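Local coordinates for type IV pilin protein (Neisseria meningitidis, PDB 5V0M) that is a non-core minor pilin (PilV) of type IV pili and probably contributes to pilus-dependent cell adhesion, at residues N39-N44 and V49-V54; R6-E11 and T68-E73; R25-K30 and S55-T60. One frame throughout, in Å; residues are numbered along the deposited sequence. Where two conformers were deposited one is given.

Contact 1: N39-N44 and V49-V54; sequences NKLKQN and VTLSKV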
loop_
_atom_site.group_PDB
_atom_site.type_symbol
_atom_site.label_atom_id
_atom_site.label_comp_id
_atom_site.label_asym_id
_atom_site.label_seq_id
_atom_site.Cartn_x
_atom_site.Cartn_y
_atom_site.Cartn_z
ATOM N N ASN A 39 -12.776 4.433 -4.504
ATOM C CA ASN A 39 -13.263 3.076 -4.719
ATOM C C ASN A 39 -12.465 2.324 -5.770
ATOM O O ASN A 39 -12.611 1.100 -5.864
ATOM C CB ASN A 39 -14.743 3.089 -5.100
ATOM C CG ASN A 39 -15.653 3.214 -3.892
ATOM O OD1 ASN A 39 -15.206 3.539 -2.788
ATOM N ND2 ASN A 39 -16.938 2.943 -4.095
ATOM N N LYS A 40 -11.616 3.006 -6.536
ATOM C CA LYS A 40 -10.925 2.391 -7.659
ATOM C C LYS A 40 -9.572 1.773 -7.285
ATOM O O LYS A 40 -8.854 1.295 -8.174
ATOM C CB LYS A 40 -10.754 3.407 -8.781
ATOM C CG LYS A 40 -12.057 3.791 -9.457
ATOM C CD LYS A 40 -11.803 4.658 -10.672
ATOM C CE LYS A 40 -13.093 4.955 -11.423
ATOM N NZ LYS A 40 -12.874 5.952 -12.507
ATOM N N LEU A 41 -9.220 1.743 -6.006
ATOM C CA LEU A 41 -7.938 1.185 -5.604
ATOM C C LEU A 41 -7.935 -0.328 -5.762
ATOM O O LEU A 41 -8.894 -1.012 -5.383
ATOM C CB LEU A 41 -7.692 1.507 -4.142
ATOM C CG LEU A 41 -7.474 2.981 -3.823
ATOM C CD1 LEU A 41 -7.443 3.184 -2.322
ATOM C CD2 LEU A 41 -6.192 3.515 -4.453
ATOM N N LYS A 42 -6.843 -0.850 -6.319
ATOM C CA LYS A 42 -6.671 -2.286 -6.466
ATOM C C LYS A 42 -6.246 -2.905 -5.141
ATOM O O LYS A 42 -5.365 -2.394 -4.437
ATOM C CB LYS A 42 -5.612 -2.585 -7.527
ATOM C CG LYS A 42 -5.867 -1.931 -8.882
ATOM C CD LYS A 42 -7.101 -2.491 -9.578
ATOM C CE LYS A 42 -7.241 -1.929 -10.997
ATOM N NZ LYS A 42 -8.324 -2.590 -11.774
ATOM N N GLN A 43 -6.877 -4.021 -4.813
ATOM C CA GLN A 43 -6.691 -4.697 -3.547
ATOM C C GLN A 43 -5.813 -5.923 -3.699
ATOM O O GLN A 43 -5.420 -6.349 -4.789
ATOM C CB GLN A 43 -8.049 -5.102 -2.987
ATOM C CG GLN A 43 -8.965 -3.937 -2.757
ATOM C CD GLN A 43 -8.424 -3.001 -1.714
ATOM O OE1 GLN A 43 -7.930 -3.427 -0.668
ATOM N NE2 GLN A 43 -8.503 -1.725 -1.991
ATOM N N ASN A 44 -5.544 -6.512 -2.553
ATOM C CA ASN A 44 -4.738 -7.692 -2.404
ATOM C C ASN A 44 -5.508 -8.676 -1.523
ATOM O O ASN A 44 -6.233 -8.256 -0.629
ATOM C CB ASN A 44 -3.519 -7.122 -1.720
ATOM C CG ASN A 44 -2.477 -8.101 -1.517
ATOM O OD1 ASN A 44 -2.604 -8.952 -0.671
ATOM N ND2 ASN A 44 -1.370 -7.931 -2.212
ATOM N N VAL A 49 -6.075 -2.193 0.985
ATOM C CA VAL A 49 -5.370 -0.999 0.534
ATOM C C VAL A 49 -6.307 0.199 0.581
ATOM O O VAL A 49 -7.409 0.155 0.020
ATOM C CB VAL A 49 -4.794 -1.212 -0.879
ATOM C CG1 VAL A 49 -4.143 0.045 -1.395
ATOM C CG2 VAL A 49 -3.799 -2.383 -0.879
ATOM N N THR A 50 -5.855 1.282 1.211
ATOM C CA THR A 50 -6.620 2.515 1.313
ATOM C C THR A 50 -5.693 3.688 1.054
ATOM O O THR A 50 -4.471 3.548 1.027
ATOM C CB THR A 50 -7.212 2.639 2.716
ATOM O OG1 THR A 50 -6.146 2.604 3.672
ATOM C CG2 THR A 50 -8.201 1.518 3.001
ATOM N N LEU A 51 -6.279 4.849 0.826
ATOM C CA LEU A 51 -5.543 6.103 0.826
ATOM C C LEU A 51 -5.646 6.688 2.214
ATOM O O LEU A 51 -6.709 7.179 2.607
ATOM C CB LEU A 51 -6.131 7.049 -0.206
ATOM C CG LEU A 51 -5.653 6.732 -1.615
ATOM C CD1 LEU A 51 -6.641 7.254 -2.665
ATOM C CD2 LEU A 51 -4.263 7.336 -1.849
ATOM N N SER A 52 -4.543 6.651 2.951
ATOM C CA SER A 52 -4.529 7.194 4.296
ATOM C C SER A 52 -4.406 8.705 4.292
ATOM O O SER A 52 -4.812 9.353 5.267
ATOM C CB SER A 52 -3.381 6.565 5.084
ATOM O OG SER A 52 -2.164 6.753 4.380
ATOM N N LYS A 53 -3.825 9.276 3.235
ATOM C CA LYS A 53 -3.678 10.716 3.084
ATOM C C LYS A 53 -3.892 11.061 1.624
ATOM O O LYS A 53 -3.332 10.407 0.744
ATOM C CB LYS A 53 -2.277 11.166 3.490
ATOM C CG LYS A 53 -1.926 10.848 4.942
ATOM C CD LYS A 53 -0.510 11.291 5.320
ATOM C CE LYS A 53 -0.351 12.804 5.194
ATOM N NZ LYS A 53 0.886 13.310 5.860
ATOM N N VAL A 54 -4.691 12.101 1.372
ATOM C CA VAL A 54 -4.890 12.655 0.037
ATOM C C VAL A 54 -4.910 14.165 0.150
ATOM O O VAL A 54 -5.680 14.721 0.941
ATOM C CB VAL A 54 -6.207 12.191 -0.613
ATOM C CG1 VAL A 54 -6.378 12.841 -1.994
ATOM C CG2 VAL A 54 -6.246 10.683 -0.717
#
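Gln43 reaches across to Val49 with its terminal amide and pairs with both polar atoms of that residue's backbone. From CB the chain leaves with CG anti to the carbonyl carbon (chi1 -60°) and bends again at the next bond, a folded course that turns the amide back to the strand. Gln43 CD consequently lies opposite the middle of the Val49 backbone, 3.7 Å from both Val49 N and Val49 O. Beyond it the tip divides the work. Gln43 OE1 accepts a nearly straight bond from Val49 N (2.8 Å), whose donor is tilted only slightly from the side-chain carbonyl plane. Gln43 NE2 gives an equally straight bond to Val49 O (3.0 Å), lying in the plane of that carbonyl and on a lone pair, with the acceptor within 1° of the glutamine amide plane. The two bonds fix the rotation of the amide, which takes the N-H and C=O of one residue much as a neighbouring strand would. Gln43 NE2 has a further, weak bond to Leu41 O at 3.5 Å.

Beside this polar clasp, Leu41 turns its side chain to the strand. Leu41 CD1 lies over the backbone, 3.7 Å from Leu51 N, and meets Leu51 CG at 4.0 Å as the two leucines cross at a slant. Val49 packs against the backbone next to Leu41, its CB 3.8 Å from Lys42 O.

Strand 47-54 is outermost in the sheet: Thr50 bonds to Gln62 of strand 59-65 on one side, and the 39-44 loop covers part of the other. Leu41 and Leu51 both also rest on Leu61 and Tyr36, while Asn19 of helix 3-30 touches Leu41 and Val49 and accepts a bond from Lys42 N, placing the loop between helix and sheet.

Contact 2: R6-E11 and T68-E73; sequences RVRLSE and TTNDGE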
loop_
_atom_site.group_PDB
_atom_site.type_symbol
_atom_site.label_atom_id
_atom_site.label_comp_id
_atom_site.label_asym_id
_atom_site.label_seq_id
_atom_site.Cartn_x
_atom_site.Cartn_y
_atom_site.Cartn_z
ATOM N N ARG A 6 7.293 -13.539 3.667
ATOM C CA ARG A 6 8.152 -12.932 2.662
ATOM C C ARG A 6 7.414 -12.785 1.349
ATOM O O ARG A 6 7.449 -11.713 0.739
ATOM C CB ARG A 6 9.418 -13.744 2.454
ATOM C CG ARG A 6 10.327 -13.766 3.663
ATOM C CD ARG A 6 11.691 -14.421 3.369
ATOM N NE ARG A 6 11.671 -15.866 3.141
ATOM C CZ ARG A 6 11.697 -16.775 4.113
ATOM N NH1 ARG A 6 11.764 -16.395 5.379
ATOM N NH2 ARG A 6 11.695 -18.073 3.828
ATOM N N VAL A 7 6.719 -13.836 0.896
ATOM C CA VAL A 7 5.982 -13.756 -0.369
ATOM C C VAL A 7 4.904 -12.680 -0.304
ATOM O O VAL A 7 4.784 -11.837 -1.203
ATOM C CB VAL A 7 5.379 -15.128 -0.734
ATOM C CG1 VAL A 7 4.443 -15.009 -1.917
ATOM C CG2 VAL A 7 6.472 -16.141 -1.006
ATOM N N ARG A 8 4.096 -12.704 0.756
ATOM C CA ARG A 8 2.945 -11.811 0.808
ATOM C C ARG A 8 3.389 -10.361 0.904
ATOM O O ARG A 8 2.776 -9.480 0.281
ATOM C CB ARG A 8 2.033 -12.221 1.958
ATOM C CG ARG A 8 1.369 -13.557 1.696
ATOM C CD ARG A 8 0.605 -14.018 2.912
ATOM N NE ARG A 8 0.009 -15.329 2.666
ATOM C CZ ARG A 8 -0.773 -15.975 3.513
ATOM N NH1 ARG A 8 -1.089 -15.438 4.675
ATOM N NH2 ARG A 8 -1.277 -17.152 3.175
ATOM N N LEU A 9 4.442 -10.084 1.667
ATOM C CA LEU A 9 4.946 -8.716 1.749
ATOM C C LEU A 9 5.567 -8.267 0.445
ATOM O O LEU A 9 5.425 -7.090 0.077
ATOM C CB LEU A 9 5.911 -8.564 2.915
ATOM C CG LEU A 9 5.251 -8.540 4.292
ATOM C CD1 LEU A 9 6.234 -8.873 5.390
ATOM C CD2 LEU A 9 4.569 -7.196 4.518
ATOM N N SER A 10 6.193 -9.178 -0.304
ATOM C CA SER A 10 6.705 -8.800 -1.618
ATOM C C SER A 10 5.559 -8.502 -2.573
ATOM O O SER A 10 5.624 -7.546 -3.366
ATOM C CB SER A 10 7.613 -9.906 -2.153
ATOM O OG SER A 10 8.053 -9.632 -3.471
ATOM N N GLU A 11 4.490 -9.275 -2.488
ATOM C CA GLU A 11 3.368 -9.055 -3.394
ATOM C C GLU A 11 2.642 -7.754 -3.080
ATOM O O GLU A 11 2.154 -7.086 -3.997
ATOM C CB GLU A 11 2.438 -10.257 -3.388
ATOM C CG GLU A 11 3.115 -11.451 -4.078
ATOM C CD GLU A 11 2.349 -12.763 -3.948
ATOM O OE1 GLU A 11 1.363 -12.821 -3.175
ATOM O OE2 GLU A 11 2.739 -13.746 -4.628
ATOM N N THR A 68 -8.590 -12.055 8.104
ATOM C CA THR A 68 -9.241 -13.280 7.646
ATOM C C THR A 68 -8.255 -14.204 6.951
ATOM O O THR A 68 -8.219 -15.405 7.222
ATOM C CB THR A 68 -10.388 -12.939 6.713
ATOM O OG1 THR A 68 -11.425 -12.258 7.445
ATOM C CG2 THR A 68 -10.987 -14.192 6.074
ATOM N N THR A 69 -7.447 -13.658 6.043
ATOM C CA THR A 69 -6.547 -14.472 5.237
ATOM C C THR A 69 -5.101 -14.390 5.700
ATOM O O THR A 69 -4.272 -15.201 5.258
ATOM C CB THR A 69 -6.568 -13.964 3.802
ATOM O OG1 THR A 69 -6.187 -12.591 3.833
ATOM C CG2 THR A 69 -7.925 -14.133 3.126
ATOM N N ASN A 70 -4.763 -13.401 6.518
ATOM C CA ASN A 70 -3.386 -13.086 6.860
ATOM C C ASN A 70 -3.247 -12.857 8.354
ATOM O O ASN A 70 -2.487 -12.004 8.793
ATOM C CB ASN A 70 -2.938 -11.866 6.073
ATOM C CG ASN A 70 -1.441 -11.819 5.835
ATOM O OD1 ASN A 70 -0.716 -12.784 6.053
ATOM N ND2 ASN A 70 -0.975 -10.674 5.375
ATOM N N ASP A 71 -3.928 -13.658 9.163
ATOM C CA ASP A 71 -3.916 -13.439 10.604
ATOM C C ASP A 71 -2.512 -13.696 11.129
ATOM O O ASP A 71 -1.799 -14.581 10.657
ATOM C CB ASP A 71 -4.917 -14.370 11.302
ATOM C CG ASP A 71 -5.340 -13.864 12.677
ATOM O OD1 ASP A 71 -5.869 -14.688 13.448
ATOM O OD2 ASP A 71 -5.170 -12.664 12.993
ATOM N N GLY A 72 -2.092 -12.898 12.090
ATOM C CA GLY A 72 -0.729 -12.949 12.548
ATOM C C GLY A 72 0.188 -11.917 11.906
ATOM O O GLY A 72 1.169 -11.511 12.541
ATOM N N GLU A 73 -0.093 -11.483 10.666
ATOM C CA GLU A 73 0.680 -10.391 10.068
ATOM C C GLU A 73 0.282 -9.087 10.726
ATOM O O GLU A 73 -0.903 -8.756 10.792
ATOM C CB GLU A 73 0.401 -10.274 8.570
ATOM C CG GLU A 73 1.202 -9.181 7.876
ATOM C CD GLU A 73 2.685 -9.407 7.999
ATOM O OE1 GLU A 73 3.225 -10.348 7.369
ATOM O OE2 GLU A 73 3.322 -8.678 8.788
HETATM O O HOH W 1 -2.394 -17.046 6.580
#
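Arg8 and Asn70 meet because their torsions aim them past each other: Arg8 sets CG anti to its carbonyl carbon (chi1 -68°) and stays extended as far as NE, whereas Asn70 swings CG round beside its carbonyl carbon (chi1 -153°), turning the amide to the helix. The contact joins the long N-terminal helix of the pilin fold to the loop between strands 59-65 and 76-80, where Asn70 begins a type II beta turn closed by Glu73 N bonding to Asn70 O (3.1 Å).

Arg8 NH1 donates to Asn70 OD1 (3.0 Å). The acceptor lies at the guanidinium edge, close to its plane, but the donor stands above the asparagine carbonyl plane; the two flat groups are 69° apart. Asn70 ND2 is meanwhile held by Tyr46 O, and Tyr46 also makes a cation-pi contact with Arg8, so one residue steadies both partners.

Further along, Leu9 CD1 packs 3.9 Å from Glu73 OE1. That carboxylate is bound through OE2 by Arg5 and by the backbone N of Cys75, which is disulfide-bonded to Cys94. A water also lies at the guanidinium edge, in its plane: it accepts from Arg8 NH1 (2.8 Å) and donates to Thr69 O (2.9 Å).

Contact 3: R25-K30 and S55-T60; sequences RYYRQK and SPDHFT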
loop_
_atom_site.group_PDB
_atom_site.type_symbol
_atom_site.label_atom_id
_atom_site.label_comp_id
_atom_site.label_asym_id
_atom_site.label_seq_id
_atom_site.Cartn_x
_atom_site.Cartn_y
_atom_site.Cartn_z
ATOM N N ARG A 25 -0.785 8.581 -13.148
ATOM C CA ARG A 25 -1.389 8.898 -14.436
ATOM C C ARG A 25 -2.586 9.820 -14.259
ATOM O O ARG A 25 -2.763 10.775 -15.029
ATOM C CB ARG A 25 -1.785 7.615 -15.162
ATOM C CG ARG A 25 -0.591 6.825 -15.687
ATOM C CD ARG A 25 -1.006 5.751 -16.694
ATOM N NE ARG A 25 -1.840 4.711 -16.095
ATOM C CZ ARG A 25 -1.374 3.643 -15.450
ATOM N NH1 ARG A 25 -0.068 3.458 -15.305
ATOM N NH2 ARG A 25 -2.218 2.756 -14.940
ATOM N N TYR A 26 -3.411 9.557 -13.245
ATOM C CA TYR A 26 -4.562 10.413 -12.968
ATOM C C TYR A 26 -4.131 11.855 -12.724
ATOM O O TYR A 26 -4.769 12.792 -13.221
ATOM C CB TYR A 26 -5.316 9.881 -11.755
ATOM C CG TYR A 26 -6.586 10.633 -11.438
ATOM C CD1 TYR A 26 -7.803 10.214 -11.945
ATOM C CD2 TYR A 26 -6.573 11.732 -10.599
ATOM C CE1 TYR A 26 -8.979 10.888 -11.648
ATOM C CE2 TYR A 26 -7.747 12.412 -10.292
ATOM C CZ TYR A 26 -8.948 11.985 -10.821
ATOM O OH TYR A 26 -10.128 12.650 -10.524
ATOM N N TYR A 27 -3.057 12.057 -11.960
ATOM C CA TYR A 27 -2.565 13.402 -11.700
ATOM C C TYR A 27 -2.144 14.083 -12.995
ATOM O O TYR A 27 -2.401 15.278 -13.194
ATOM C CB TYR A 27 -1.381 13.358 -10.733
ATOM C CG TYR A 27 -0.950 14.729 -10.270
ATOM C CD1 TYR A 27 0.089 15.399 -10.898
ATOM C CD2 TYR A 27 -1.575 15.348 -9.207
ATOM C CE1 TYR A 27 0.467 16.683 -10.494
ATOM C CE2 TYR A 27 -1.207 16.621 -8.788
ATOM C CZ TYR A 27 -0.173 17.277 -9.427
ATOM O OH TYR A 27 0.198 18.537 -8.984
ATOM N N ARG A 28 -1.501 13.360 -13.897
ATOM C CA ARG A 28 -1.123 14.016 -15.142
ATOM C C ARG A 28 -2.347 14.369 -15.972
ATOM O O ARG A 28 -2.327 15.367 -16.706
ATOM C CB ARG A 28 -0.154 13.139 -15.911
ATOM C CG ARG A 28 1.156 13.016 -15.208
ATOM C CD ARG A 28 2.080 12.166 -16.011
ATOM N NE ARG A 28 3.284 11.840 -15.255
ATOM C CZ ARG A 28 4.251 11.046 -15.700
ATOM N NH1 ARG A 28 4.158 10.487 -16.902
ATOM N NH2 ARG A 28 5.313 10.810 -14.943
ATOM N N GLN A 29 -3.430 13.606 -15.840
ATOM C CA GLN A 29 -4.652 13.906 -16.586
ATOM C C GLN A 29 -5.486 15.010 -15.951
ATOM O O GLN A 29 -6.199 15.733 -16.674
ATOM C CB GLN A 29 -5.530 12.661 -16.664
ATOM C CG GLN A 29 -4.981 11.586 -17.541
ATOM C CD GLN A 29 -5.063 11.920 -19.025
ATOM O OE1 GLN A 29 -4.045 11.920 -19.729
ATOM N NE2 GLN A 29 -6.277 12.174 -19.511
ATOM N N LYS A 30 -5.425 15.175 -14.627
ATOM C CA LYS A 30 -6.361 16.035 -13.923
ATOM C C LYS A 30 -5.697 17.148 -13.135
ATOM O O LYS A 30 -6.369 18.144 -12.819
ATOM C CB LYS A 30 -7.238 15.197 -12.979
ATOM C CG LYS A 30 -8.023 14.115 -13.686
ATOM C CD LYS A 30 -9.091 14.688 -14.591
ATOM C CE LYS A 30 -10.078 13.611 -14.991
ATOM N NZ LYS A 30 -11.136 14.124 -15.903
ATOM N N SER A 55 -4.089 14.817 -0.647
ATOM C CA SER A 55 -4.111 16.268 -0.756
ATOM C C SER A 55 -4.047 16.584 -2.247
ATOM O O SER A 55 -3.969 15.672 -3.073
ATOM C CB SER A 55 -2.945 16.873 0.024
ATOM O OG SER A 55 -1.720 16.531 -0.571
ATOM N N PRO A 56 -4.104 17.850 -2.658
ATOM C CA PRO A 56 -4.073 18.119 -4.103
ATOM C C PRO A 56 -2.861 17.548 -4.817
ATOM O O PRO A 56 -3.009 17.008 -5.919
ATOM C CB PRO A 56 -4.154 19.650 -4.172
ATOM C CG PRO A 56 -4.846 20.026 -2.883
ATOM C CD PRO A 56 -4.330 19.059 -1.863
ATOM N N ASP A 57 -1.663 17.663 -4.231
ATOM C CA ASP A 57 -0.431 17.269 -4.902
ATOM C C ASP A 57 0.297 16.076 -4.284
ATOM O O ASP A 57 1.378 15.716 -4.774
ATOM C CB ASP A 57 0.528 18.461 -4.978
ATOM C CG ASP A 57 -0.080 19.632 -5.687
ATOM O OD1 ASP A 57 -0.697 19.416 -6.756
ATOM O OD2 ASP A 57 0.036 20.743 -5.139
ATOM N N HIS A 58 -0.262 15.442 -3.253
ATOM C CA HIS A 58 0.415 14.328 -2.607
ATOM C C HIS A 58 -0.601 13.284 -2.153
ATOM O O HIS A 58 -1.783 13.573 -1.946
ATOM C CB HIS A 58 1.208 14.814 -1.399
ATOM C CG HIS A 58 2.337 15.736 -1.744
ATOM N ND1 HIS A 58 3.376 15.362 -2.569
ATOM C CD2 HIS A 58 2.583 17.016 -1.380
ATOM C CE1 HIS A 58 4.216 16.376 -2.697
ATOM N NE2 HIS A 58 3.760 17.388 -1.980
ATOM N N PHE A 59 -0.116 12.056 -1.973
ATOM C CA PHE A 59 -0.941 11.010 -1.390
ATOM C C PHE A 59 -0.070 10.015 -0.638
ATOM O O PHE A 59 1.134 9.916 -0.861
ATOM C CB PHE A 59 -1.767 10.260 -2.437
ATOM C CG PHE A 59 -0.936 9.480 -3.402
ATOM C CD1 PHE A 59 -0.664 9.979 -4.662
ATOM C CD2 PHE A 59 -0.391 8.244 -3.056
ATOM C CE1 PHE A 59 0.110 9.261 -5.560
ATOM C CE2 PHE A 59 0.394 7.536 -3.960
ATOM C CZ PHE A 59 0.636 8.045 -5.208
ATOM N N THR A 60 -0.707 9.276 0.261
ATOM C CA THR A 60 -0.101 8.108 0.897
ATOM C C THR A 60 -1.092 6.963 0.801
ATOM O O THR A 60 -2.252 7.096 1.231
ATOM C CB THR A 60 0.265 8.362 2.354
ATOM O OG1 THR A 60 1.203 9.438 2.432
ATOM C CG2 THR A 60 0.906 7.125 2.969
#
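Tyr27 presents its ring edge to Asp57, and its hydroxyl comes in from above the carboxylate plane. The ring and carboxylate planes stand 80° apart, almost perpendicular. Asp57 OD1 lies near the ring plane, to the CE2 side of the hydroxyl, and accepts the hydrogen bond from Tyr27 OH at 2.6 Å. The hydroxyl sits 43° out of the carboxylate plane. The bond is short, and the charge on the acid would probably strengthen it.

Tyr27 is carried to this place by a first torsion that sets CG anti to the backbone N (chi1 -172°), directing the ring from the helix to the turn. The aspartate has its CG beside the backbone N instead, which brings OD1 nearer the helix although its CB does not point there. A second oxygen lies along the same ring edge: Pro56 O is 3.4 Å from Tyr27 CE2, again in the ring plane. Between them, the backbone carbonyl and the carboxylate would help define how the phenol is turned.

Around this surface contact, Phe33 links the partners: its ring meets that of Tyr27, its backbone bonds to Pro56, and Phe59 reaches it edge-to-face. A glycerol, probably from the crystallisation liquor, is bound to Asp57 O and lies about 4 Å from the Tyr27 side chain.

Pro56 and Asp57 occupy the turn of a beta hairpin, closed by the bond from Ser55 N to His58 O (2.9 Å), that joins strand 47-54 to strand 59-65. Tyr27 thus ties the last turn of helix 3-30 to a hairpin end, within the helix-on-antiparallel-sheet arrangement of the type IV pilin fold.

How the contacts relate
Helix 3-30 supplies one side of both contact 2 and contact 3, near its two ends; their centres are about 28 Å apart and on opposite sides of the chain's centre. Contact 1 lies between, its centre about 17 Å from that of contact 2 and about 13 Å from that of contact 3. It joins contact 3 through the sheet: Lys53 O and Thr60 N are 2.9 Å apart, a probable hydrogen bond, at a classic beta bulge where Ser52 and Lys53 both face Thr60. Toward contact 2 there is only packing, Asn44 ND2 lying 4.0 Å from Glu11 O. Of the three, the bound glycerol adjoins contact 3.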